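PDB 4LPS: Hydrogenase/urease maturation factor HypB, which binds and slowly hydrolyses GTP and is required for inserting nickel into [NiFe] hydrogenase and for the maturation of urease. Local coordinates for residues A[217-220]-A[221-225]. Sequence-based numbering, arbitrary orientation.
Sequences DPKS and LEDFK
Leu221 N gives a weak bond of 3.4 Å to Asp217 O, the first link between 217-220 and 221-225. The same carbonyl also takes Ser220 OG at 2.7 Å, in the carbonyl plane. Ser220 OG can reach back because it sits between its own N and C (chi1 76°), and it also hydrogen-bonds with Ser214 N. The Leu221 methyl CD2 lies 3.6 Å from Asp217 O, and the side chain packs on Phe69 and Asn65. Glu222 N bonds to Pro218 O at 2.9 Å, and Glu222 OE2 lies beside Lys219 CD. Residues 218-225 form the first two turns of helix 218-234, the last helix of the modelled chain, following edge strand 210-212 of the parallel sheet of this P-loop GTPase. Asp217 is its N-cap: OD1 accepts a weak capping bond from Ser220 N at 3.0 Å. Asp223 N continues the helix pattern to Lys219 O. The Asp223 carboxylate makes an i to i+4 salt bridge, with Lys219 NZ 2.9 Å from OD2 on the syn side and a weaker bond to OD1. The lysine chain bends at chi2 (50°) and chi4 (38°), which brings NZ to face both Asp223 oxygens, close to the carboxylate plane. Phe224 N bonds to Ser220 O at 3.1 Å, while its ring leads away to meet Phe211 edge-to-face. The Lys225 side chain also leads away from 217-220, and its NZ forms a salt bridge with Asp71.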
ATOM      1  N   ASP A 217      -3.397   1.121  18.329  1.00 25.28           N
ATOM      2  CA  ASP A 217      -2.401   0.169  18.810  1.00 25.21           C
ATOM      3  C   ASP A 217      -1.051   0.471  18.159  1.00 24.98           C
ATOM      4  O   ASP A 217      -0.730  -0.065  17.098  1.00 24.41           O
ATOM      5  CB  ASP A 217      -2.865  -1.267  18.522  1.00 26.89           C
ATOM      6  CG  ASP A 217      -1.787  -2.317  18.779  1.00 34.88           C
ATOM      7  OD1 ASP A 217      -0.708  -1.992  19.317  1.00 39.02           O
ATOM      8  OD2 ASP A 217      -2.037  -3.498  18.458  1.00 37.76           O
ATOM      9  N   PRO A 218      -0.259   1.343  18.803  1.00 28.41           N
ATOM     10  CA  PRO A 218       1.088   1.716  18.356  1.00 30.34           C
ATOM     11  C   PRO A 218       2.001   0.511  18.151  1.00 28.96           C
ATOM     12  O   PRO A 218       2.858   0.530  17.267  1.00 27.46           O
ATOM     13  CB  PRO A 218       1.606   2.590  19.501  1.00 29.12           C
ATOM     14  CG  PRO A 218       0.381   3.184  20.095  1.00 31.11           C
ATOM     15  CD  PRO A 218      -0.675   2.116  19.988  1.00 30.16           C
ATOM     16  N   LYS A 219       1.809  -0.522  18.963  1.00 28.22           N
ATOM     17  CA  LYS A 219       2.631  -1.722  18.891  1.00 29.72           C
ATOM     18  C   LYS A 219       2.421  -2.467  17.573  1.00 27.84           C
ATOM     19  O   LYS A 219       3.365  -3.023  17.011  1.00 26.34           O
ATOM     20  CB  LYS A 219       2.320  -2.638  20.078  1.00 34.09           C
ATOM     21  CG  LYS A 219       3.140  -3.916  20.138  1.00 42.55           C
ATOM     22  CD  LYS A 219       4.629  -3.642  19.979  1.00 47.44           C
ATOM     23  CE  LYS A 219       5.447  -4.911  20.163  1.00 50.73           C
ATOM     24  NZ  LYS A 219       4.767  -6.102  19.579  1.00 51.58           N
ATOM     25  N   SER A 220       1.183  -2.476  17.082  1.00 28.35           N
ATOM     26  CA  SER A 220       0.872  -3.092  15.795  1.00 25.72           C
ATOM     27  C   SER A 220       1.516  -2.315  14.651  1.00 23.39           C
ATOM     28  O   SER A 220       1.975  -2.900  13.670  1.00 26.06           O
ATOM     29  CB  SER A 220      -0.643  -3.185  15.586  1.00 23.45           C
ATOM     30  OG  SER A 220      -1.201  -1.929  15.243  1.00 20.80           O
ATOM     31  N   LEU A 221       1.543  -0.994  14.787  1.00 23.24           N
ATOM     32  CA  LEU A 221       2.169  -0.134  13.791  1.00 23.32           C
ATOM     33  C   LEU A 221       3.664  -0.395  13.780  1.00 26.01           C
ATOM     34  O   LEU A 221       4.288  -0.489  12.723  1.00 27.98           O
ATOM     35  CB  LEU A 221       1.901   1.342  14.094  1.00 27.15           C
ATOM     36  CG  LEU A 221       0.739   2.059  13.402  1.00 30.77           C
ATOM     37  CD1 LEU A 221       0.868   1.972  11.886  1.00 26.47           C
ATOM     38  CD2 LEU A 221      -0.601   1.511  13.867  1.00 30.81           C
ATOM     39  N   GLU A 222       4.230  -0.493  14.978  1.00 27.06           N
ATOM     40  CA  GLU A 222       5.653  -0.733  15.158  1.00 26.24           C
ATOM     41  C   GLU A 222       6.075  -2.082  14.582  1.00 25.02           C
ATOM     42  O   GLU A 222       7.140  -2.198  13.974  1.00 25.85           O
ATOM     43  CB  GLU A 222       6.005  -0.652  16.645  1.00 32.45           C
ATOM     44  CG  GLU A 222       7.472  -0.868  16.969  1.00 38.02           C
ATOM     45  CD  GLU A 222       7.803  -0.502  18.402  1.00 47.22           C
ATOM     46  OE1 GLU A 222       8.752   0.284  18.614  1.00 52.27           O
ATOM     47  OE2 GLU A 222       7.118  -1.006  19.318  1.00 48.11           O
ATOM     48  N   ASP A 223       5.242  -3.099  14.784  1.00 24.24           N
ATOM     49  CA  ASP A 223       5.538  -4.430  14.271  1.00 24.11           C
ATOM     50  C   ASP A 223       5.541  -4.440  12.748  1.00 22.08           C
ATOM     51  O   ASP A 223       6.399  -5.067  12.126  1.00 23.49           O
ATOM     52  CB  ASP A 223       4.533  -5.451  14.807  1.00 25.74           C
ATOM     53  CG  ASP A 223       4.777  -5.804  16.263  1.00 33.96           C
ATOM     54  OD1 ASP A 223       5.804  -5.359  16.819  1.00 37.89           O
ATOM     55  OD2 ASP A 223       3.936  -6.518  16.855  1.00 34.94           O
ATOM     56  N   PHE A 224       4.582  -3.737  12.153  1.00 19.31           N
ATOM     57  CA  PHE A 224       4.461  -3.703  10.700  1.00 17.25           C
ATOM     58  C   PHE A 224       5.610  -2.900  10.102  1.00 19.95           C
ATOM     59  O   PHE A 224       6.120  -3.234   9.032  1.00 17.98           O
ATOM     60  CB  PHE A 224       3.112  -3.114  10.269  1.00 17.67           C
ATOM     61  CG  PHE A 224       2.937  -3.038   8.777  1.00 19.51           C
ATOM     62  CD1 PHE A 224       2.857  -4.198   8.018  1.00 19.40           C
ATOM     63  CD2 PHE A 224       2.867  -1.812   8.132  1.00 16.76           C
ATOM     64  CE1 PHE A 224       2.706  -4.137   6.638  1.00 16.80           C
ATOM     65  CE2 PHE A 224       2.716  -1.741   6.754  1.00 12.71           C
ATOM     66  CZ  PHE A 224       2.636  -2.906   6.005  1.00 12.54           C
ATOM     67  N   LYS A 225       6.001  -1.833  10.794  1.00 20.55           N
ATOM     68  CA  LYS A 225       7.130  -1.008  10.372  1.00 22.85           C
ATOM     69  C   LYS A 225       8.420  -1.823  10.315  1.00 23.87           C
ATOM     70  O   LYS A 225       9.181  -1.732   9.350  1.00 19.36           O
ATOM     71  CB  LYS A 225       7.291   0.189  11.321  1.00 24.79           C
ATOM     72  CG  LYS A 225       8.438   1.146  10.993  1.00 22.13           C
ATOM     73  CD  LYS A 225       9.744   0.770  11.688  1.00 21.87           C
ATOM     74  CE  LYS A 225       9.657   0.956  13.189  1.00 23.12           C
ATOM     75  NZ  LYS A 225      10.940   0.594  13.857  1.00 25.17           N
TER